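Local coordinates for gene 12 protein (Mycobacterium phage D29, PDB 3HC7) that cleaves the ester linkage joining mycolic acids to the arabinogalactan-peptidoglycan of the mycobacterial cell wall, acting with a holin to lyse the host and release phage, at residues W36-A44 against K55-Q63; I183-F193 against I216-L226. All coordinates share one frame; numbering follows the deposited sequence.

Interaction 1 (W36-A44 against K55-Q63); sequences WQPIGNYPA and KGVAELILQ
Ile39, next to edge strand 35-38 of the parallel sheet, presses its two branches onto helix 50-70. Its CG2 slides past the Glu59 side chain, 3.5 Å from Glu59 CG, while CD1 meets Leu60 CD1 at 3.7 Å, their side chains crossing at about a right angle. Val9 and Phe7 of strand 5-9 continue this core. The backbones come closest at Tyr42 and Gly56, whose CA atoms are 4.8 Å apart, and Tyr42 CD1 lies 3.7 Å from Gly56 CA; with no side chain, Gly56 lets the ring settle against the backbone. Tyr42 OH is hydrogen-bonded to His10 O.

The outer side is polar and looser. Gln37 and Gln63 stack their amides, planes 26° apart, and Gln37 NE2 turns back to Pro38 O over 2.9 Å. The Glu59 chain bends at chi2 (71°), carrying its carboxylate to exposed Asn41. A water donates to Lys55 O at 2.8 Å and weakly to Asn41 O, while Pro43 lies across the aliphatic part of Lys55. These segments begin the beta-alpha-beta crossover from strand 35-38 through helix 50-70 to strand 76-81 of the alpha/beta-hydrolase core; their contact rests mainly on van der Waals packing, with polar groups and water at the margin.

Interaction 2 (I183-F193 against I216-L226); sequences IGRIVMKASGF and IALAGAIIDAL
Val187 enters helix 212-230 as a knob into a hole formed by Ala219, Ile222, Ile223 and Leu226. Its two methyls divide the work: CG1, anti to the backbone N (chi1 163°), faces the C-terminal part of the hole, 3.8 Å from Ile223 CG1, and meets Leu226 CD1 tip to tip. The other methyl, CG2, turns toward the N-terminal part and lies 4.0 Å from Ala219 CB. One turn earlier, Ile183 spreads over two neighbours, its CD1 3.8 Å from Leu218 CD2 and its CG2 4.0 Å from Ile222 CD1. Its side chain runs at a slant to both partners, and Leu218 reaches it by its branch end. Ile222 CD1 also approaches the backbone of Gly184.

The axes of segments 183-189 and 216-226 come within 9.6 Å at a signed crossing angle of -63°, a steep crossing with a single knob-into-hole. Helix 200-207 lies between them in the chain, its Leu204 touching Ile183. The pair packs outside the parallel sheet of the alpha/beta-hydrolase fold through apolar side chains, with no hydrogen bond across it.

Beyond the end of helix 179-189, Phe193 comes back from the loop to extend the contact. The ring offers its edge: Ile223 CD1 lies near the ring plane, 3.8 Å from Phe193 CE1, and Ile216 O is in plane, 3.7 Å from Phe193 CZ. Ile216 CG2 is close to Phe193 CE2, its side chain crossing that of Phe193 at about a right angle. Ala219 CB touches both Phe193 CE1, at 3.9 Å, and Val187 CG2, from directions nearly at right angles.

Interaction 1 closes before interaction 2 opens along the chain, and the two do not touch: their centres are 24 Å apart and their nearest atoms about 8 Å. Each nevertheless brings one side chain near the catalytic centre. In interaction 1 the Tyr42 side chain lies about 6 Å from that of the active-site Ser82, and it touches the residues of the probable nucleophile elbow around that serine. In interaction 2 the Leu226 side chain lies about 8 Å from those of Ser82 and of Asp166, the probable acid of the catalytic triad with His240. Interaction 1 belongs to the sheet-and-helix core, whereas interaction 2 joins helices 179-189 and 212-230, farther from the centre of the chain.

Interaction 1 (W36-A44 against K55-Q63)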
# COMPACT_ATOMS: atom_id res chain seq x y z
N TRP A 36 2.65 -6.38 18.51
CA TRP A 36 2.94 -6.42 17.08
C TRP A 36 2.53 -7.73 16.40
O TRP A 36 2.95 -8.81 16.79
CB TRP A 36 4.42 -6.15 16.85
CG TRP A 36 4.84 -6.19 15.42
CD1 TRP A 36 4.08 -5.86 14.33
CD2 TRP A 36 6.12 -6.57 14.92
NE1 TRP A 36 4.82 -6.02 13.18
CE2 TRP A 36 6.07 -6.45 13.51
CE3 TRP A 36 7.31 -7.00 15.52
CZ2 TRP A 36 7.17 -6.75 12.70
CZ3 TRP A 36 8.39 -7.30 14.71
CH2 TRP A 36 8.32 -7.17 13.32
N GLN A 37 1.70 -7.59 15.35
CA GLN A 37 1.30 -8.73 14.53
C GLN A 37 1.64 -8.50 13.06
O GLN A 37 0.84 -7.94 12.30
CB GLN A 37 -0.21 -8.98 14.65
CG GLN A 37 -0.69 -10.14 13.81
CD GLN A 37 0.04 -11.43 14.16
OE1 GLN A 37 -0.06 -11.93 15.28
NE2 GLN A 37 0.79 -11.96 13.20
N PRO A 38 2.83 -8.95 12.64
CA PRO A 38 3.23 -8.86 11.23
C PRO A 38 2.30 -9.71 10.38
O PRO A 38 1.90 -10.79 10.82
CB PRO A 38 4.64 -9.46 11.22
CG PRO A 38 5.09 -9.43 12.62
CD PRO A 38 3.86 -9.59 13.46
N ILE A 39 1.96 -9.25 9.19
CA ILE A 39 1.05 -9.99 8.32
C ILE A 39 1.80 -10.93 7.37
O ILE A 39 2.54 -10.49 6.49
CB ILE A 39 0.14 -9.03 7.51
CG1 ILE A 39 -0.70 -8.16 8.45
CG2 ILE A 39 -0.75 -9.82 6.55
CD1 ILE A 39 -1.52 -8.94 9.44
N GLY A 40 1.59 -12.24 7.53
CA GLY A 40 2.19 -13.23 6.66
C GLY A 40 1.20 -13.83 5.67
O GLY A 40 0.16 -13.22 5.39
N ASN A 41 1.50 -15.02 5.16
CA ASN A 41 0.69 -15.62 4.11
C ASN A 41 0.51 -14.65 2.96
O ASN A 41 -0.57 -14.56 2.38
CB ASN A 41 -0.69 -16.01 4.65
CG ASN A 41 -0.61 -17.09 5.71
OD1 ASN A 41 -1.35 -17.06 6.69
ND2 ASN A 41 0.30 -18.04 5.52
N TYR A 42 1.58 -13.93 2.65
CA TYR A 42 1.50 -12.79 1.76
C TYR A 42 2.79 -12.75 0.95
O TYR A 42 3.85 -12.44 1.48
CB TYR A 42 1.33 -11.53 2.62
CG TYR A 42 1.70 -10.23 1.95
CD1 TYR A 42 1.05 -9.81 0.80
CD2 TYR A 42 2.67 -9.41 2.50
CE1 TYR A 42 1.38 -8.61 0.19
CE2 TYR A 42 3.01 -8.21 1.90
CZ TYR A 42 2.36 -7.82 0.75
OH TYR A 42 2.69 -6.62 0.15
N PRO A 43 2.70 -13.09 -0.35
CA PRO A 43 3.91 -13.29 -1.15
C PRO A 43 4.70 -12.01 -1.37
O PRO A 43 5.88 -12.08 -1.71
CB PRO A 43 3.37 -13.80 -2.50
CG PRO A 43 1.97 -14.23 -2.24
CD PRO A 43 1.47 -13.37 -1.12
N ALA A 44 4.06 -10.85 -1.19
CA ALA A 44 4.67 -9.56 -1.54
C ALA A 44 5.31 -9.57 -2.93
O ALA A 44 6.40 -9.03 -3.13
CB ALA A 44 5.69 -9.14 -0.48
N LYS A 55 -4.12 -11.89 -1.08
CA LYS A 55 -3.70 -12.75 0.03
C LYS A 55 -3.37 -11.94 1.28
O LYS A 55 -3.74 -12.32 2.39
CB LYS A 55 -2.49 -13.59 -0.37
CG LYS A 55 -2.79 -14.56 -1.50
CD LYS A 55 -1.51 -15.07 -2.12
CE LYS A 55 -1.82 -16.00 -3.27
NZ LYS A 55 -2.51 -17.23 -2.79
N GLY A 56 -2.67 -10.82 1.10
CA GLY A 56 -2.33 -9.95 2.20
C GLY A 56 -3.59 -9.38 2.84
O GLY A 56 -3.68 -9.28 4.06
N VAL A 57 -4.56 -9.00 2.00
CA VAL A 57 -5.82 -8.46 2.51
C VAL A 57 -6.54 -9.51 3.36
O VAL A 57 -6.99 -9.21 4.45
CB VAL A 57 -6.74 -7.97 1.36
CG1 VAL A 57 -8.21 -7.84 1.84
CG2 VAL A 57 -6.25 -6.64 0.83
N ALA A 58 -6.64 -10.72 2.84
CA ALA A 58 -7.32 -11.78 3.58
C ALA A 58 -6.65 -12.02 4.93
O ALA A 58 -7.32 -12.17 5.94
CB ALA A 58 -7.36 -13.06 2.77
N GLU A 59 -5.32 -12.02 4.94
CA GLU A 59 -4.61 -12.26 6.20
C GLU A 59 -4.75 -11.10 7.18
O GLU A 59 -4.85 -11.32 8.39
CB GLU A 59 -3.14 -12.57 5.95
CG GLU A 59 -2.36 -12.85 7.25
CD GLU A 59 -2.72 -14.18 7.89
OE1 GLU A 59 -3.33 -15.04 7.21
OE2 GLU A 59 -2.39 -14.38 9.08
N LEU A 60 -4.75 -9.88 6.67
CA LEU A 60 -4.88 -8.72 7.55
C LEU A 60 -6.26 -8.67 8.20
O LEU A 60 -6.40 -8.31 9.38
CB LEU A 60 -4.60 -7.42 6.78
CG LEU A 60 -4.80 -6.17 7.64
CD1 LEU A 60 -3.97 -6.25 8.91
CD2 LEU A 60 -4.49 -4.91 6.85
N ILE A 61 -7.28 -9.04 7.45
CA ILE A 61 -8.64 -9.05 7.97
C ILE A 61 -8.74 -10.12 9.06
O ILE A 61 -9.24 -9.85 10.16
CB ILE A 61 -9.66 -9.35 6.87
CG1 ILE A 61 -9.79 -8.14 5.93
CG2 ILE A 61 -11.02 -9.69 7.48
CD1 ILE A 61 -10.48 -8.48 4.61
N LEU A 62 -8.26 -11.32 8.74
CA LEU A 62 -8.26 -12.44 9.67
C LEU A 62 -7.61 -12.07 11.00
O LEU A 62 -8.20 -12.26 12.06
CB LEU A 62 -7.53 -13.63 9.03
CG LEU A 62 -7.66 -15.04 9.64
CD1 LEU A 62 -6.80 -16.04 8.90
CD2 LEU A 62 -7.29 -15.04 11.11
N GLN A 63 -6.39 -11.54 10.94
CA GLN A 63 -5.62 -11.21 12.12
C GLN A 63 -6.28 -10.13 12.97
O GLN A 63 -6.29 -10.22 14.19
CB GLN A 63 -4.21 -10.78 11.73
CG GLN A 63 -3.33 -11.92 11.25
CD GLN A 63 -3.01 -12.90 12.38
OE1 GLN A 63 -2.66 -14.06 12.13
NE2 GLN A 63 -3.12 -12.43 13.61
O HOH W 1 -3.85 -15.07 2.75

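Interaction 2 (I183-F193 against I216-L226)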
# COMPACT_ATOMS: atom_id res chain seq x y z
N ILE A 183 -1.02 1.63 -18.46
CA ILE A 183 -0.40 0.31 -18.56
C ILE A 183 0.22 -0.07 -17.22
O ILE A 183 0.16 -1.23 -16.79
CB ILE A 183 0.60 0.26 -19.72
CG1 ILE A 183 -0.18 0.28 -21.04
CG2 ILE A 183 1.45 -0.99 -19.62
CD1 ILE A 183 0.63 -0.09 -22.23
N GLY A 184 0.77 0.92 -16.53
CA GLY A 184 1.15 0.73 -15.13
C GLY A 184 0.02 0.21 -14.26
O GLY A 184 0.21 -0.72 -13.47
N ARG A 185 -1.17 0.81 -14.38
CA ARG A 185 -2.31 0.32 -13.60
C ARG A 185 -2.65 -1.10 -14.02
O ARG A 185 -2.96 -1.94 -13.20
CB ARG A 185 -3.55 1.21 -13.77
CG ARG A 185 -3.76 2.19 -12.65
CD ARG A 185 -5.16 2.79 -12.69
NE ARG A 185 -5.47 3.37 -13.98
CZ ARG A 185 -5.25 4.64 -14.30
NH1 ARG A 185 -4.71 5.47 -13.41
NH2 ARG A 185 -5.57 5.08 -15.50
N ILE A 186 -2.57 -1.37 -15.32
CA ILE A 186 -2.86 -2.71 -15.80
C ILE A 186 -1.96 -3.75 -15.13
O ILE A 186 -2.44 -4.78 -14.64
CB ILE A 186 -2.74 -2.78 -17.33
CG1 ILE A 186 -4.00 -2.17 -17.95
CG2 ILE A 186 -2.53 -4.22 -17.79
CD1 ILE A 186 -3.90 -1.91 -19.42
N VAL A 187 -0.66 -3.46 -15.11
CA VAL A 187 0.33 -4.36 -14.51
C VAL A 187 0.03 -4.63 -13.03
O VAL A 187 0.06 -5.78 -12.56
CB VAL A 187 1.76 -3.80 -14.69
CG1 VAL A 187 2.73 -4.46 -13.74
CG2 VAL A 187 2.21 -4.03 -16.10
N MET A 188 -0.29 -3.58 -12.30
CA MET A 188 -0.60 -3.74 -10.88
C MET A 188 -1.89 -4.53 -10.59
O MET A 188 -1.98 -5.20 -9.56
CB MET A 188 -0.64 -2.38 -10.20
CG MET A 188 0.73 -1.76 -10.03
SD MET A 188 0.60 -0.12 -9.32
CE MET A 188 -0.70 -0.39 -8.13
N LYS A 189 -2.88 -4.45 -11.48
CA LYS A 189 -4.17 -5.14 -11.26
C LYS A 189 -4.29 -6.53 -11.89
O LYS A 189 -5.23 -7.27 -11.61
CB LYS A 189 -5.31 -4.27 -11.79
CG LYS A 189 -5.44 -2.93 -11.09
CD LYS A 189 -6.17 -1.93 -11.96
CE LYS A 189 -7.58 -2.38 -12.30
NZ LYS A 189 -8.30 -1.33 -13.08
N ALA A 190 -3.34 -6.90 -12.75
CA ALA A 190 -3.47 -8.10 -13.56
C ALA A 190 -3.34 -9.38 -12.73
O ALA A 190 -2.62 -9.41 -11.74
CB ALA A 190 -2.42 -8.10 -14.68
N SER A 191 -4.02 -10.44 -13.17
CA SER A 191 -3.90 -11.76 -12.56
C SER A 191 -2.67 -12.50 -13.08
O SER A 191 -2.23 -13.48 -12.48
CB SER A 191 -5.15 -12.59 -12.84
OG SER A 191 -5.37 -12.69 -14.24
N GLY A 192 -2.12 -12.01 -14.19
CA GLY A 192 -1.01 -12.63 -14.90
C GLY A 192 -0.89 -11.96 -16.26
O GLY A 192 -1.72 -11.11 -16.60
N PHE A 193 0.11 -12.32 -17.06
CA PHE A 193 0.32 -11.65 -18.34
C PHE A 193 -0.66 -12.16 -19.39
O PHE A 193 -1.23 -11.38 -20.16
CB PHE A 193 1.76 -11.87 -18.84
CG PHE A 193 2.30 -10.73 -19.64
CD1 PHE A 193 2.95 -9.68 -19.02
CD2 PHE A 193 2.12 -10.69 -21.01
CE1 PHE A 193 3.45 -8.60 -19.77
CE2 PHE A 193 2.61 -9.63 -21.76
CZ PHE A 193 3.27 -8.58 -21.13
N ILE A 216 2.54 -4.74 -24.93
CA ILE A 216 3.21 -5.90 -24.35
C ILE A 216 4.63 -5.53 -23.92
O ILE A 216 5.06 -5.82 -22.80
CB ILE A 216 3.25 -7.06 -25.36
CG1 ILE A 216 1.86 -7.68 -25.51
CG2 ILE A 216 4.26 -8.12 -24.95
CD1 ILE A 216 1.75 -8.63 -26.69
N ALA A 217 5.34 -4.85 -24.82
CA ALA A 217 6.70 -4.42 -24.54
C ALA A 217 6.79 -3.50 -23.32
O ALA A 217 7.65 -3.69 -22.47
CB ALA A 217 7.29 -3.75 -25.74
N LEU A 218 5.92 -2.50 -23.25
CA LEU A 218 5.96 -1.57 -22.12
C LEU A 218 5.61 -2.26 -20.81
O LEU A 218 6.24 -2.03 -19.78
CB LEU A 218 5.05 -0.36 -22.34
CG LEU A 218 4.99 0.61 -21.15
CD1 LEU A 218 6.35 1.25 -20.94
CD2 LEU A 218 3.93 1.68 -21.37
N ALA A 219 4.58 -3.10 -20.84
CA ALA A 219 4.22 -3.89 -19.67
C ALA A 219 5.40 -4.76 -19.21
O ALA A 219 5.69 -4.85 -18.02
CB ALA A 219 3.01 -4.75 -19.96
N GLY A 220 6.08 -5.40 -20.15
CA GLY A 220 7.26 -6.17 -19.80
C GLY A 220 8.34 -5.33 -19.13
O GLY A 220 8.95 -5.74 -18.14
N ALA A 221 8.58 -4.15 -19.67
CA ALA A 221 9.63 -3.29 -19.14
C ALA A 221 9.26 -2.78 -17.77
O ALA A 221 10.11 -2.64 -16.89
CB ALA A 221 9.92 -2.13 -20.11
N ILE A 222 7.97 -2.51 -17.57
CA ILE A 222 7.54 -2.05 -16.27
C ILE A 222 7.75 -3.19 -15.27
O ILE A 222 8.25 -2.97 -14.17
CB ILE A 222 6.09 -1.55 -16.27
CG1 ILE A 222 6.00 -0.23 -17.06
CG2 ILE A 222 5.60 -1.32 -14.85
CD1 ILE A 222 4.58 0.13 -17.46
N ILE A 223 7.39 -4.41 -15.67
CA ILE A 223 7.56 -5.56 -14.78
C ILE A 223 9.04 -5.78 -14.45
O ILE A 223 9.39 -6.00 -13.29
CB ILE A 223 6.90 -6.83 -15.36
CG1 ILE A 223 5.37 -6.68 -15.32
CG2 ILE A 223 7.31 -8.06 -14.55
CD1 ILE A 223 4.64 -7.62 -16.25
N ASP A 224 9.90 -5.69 -15.45
CA ASP A 224 11.35 -5.79 -15.22
C ASP A 224 11.84 -4.75 -14.22
O ASP A 224 12.70 -5.03 -13.40
CB ASP A 224 12.13 -5.68 -16.53
CG ASP A 224 12.00 -6.93 -17.39
OD1 ASP A 224 11.81 -8.03 -16.83
OD2 ASP A 224 12.11 -6.82 -18.64
N ALA A 225 11.28 -3.54 -14.27
CA ALA A 225 11.69 -2.49 -13.33
C ALA A 225 11.15 -2.72 -11.92
O ALA A 225 11.87 -2.54 -10.93
CB ALA A 225 11.29 -1.11 -13.84
N LEU A 226 9.88 -3.11 -11.81
CA LEU A 226 9.30 -3.39 -10.51
C LEU A 226 10.09 -4.50 -9.82
O LEU A 226 10.32 -4.47 -8.62
CB LEU A 226 7.83 -3.81 -10.64
CG LEU A 226 6.84 -2.70 -10.99
CD1 LEU A 226 5.50 -3.29 -11.40
CD2 LEU A 226 6.66 -1.73 -9.84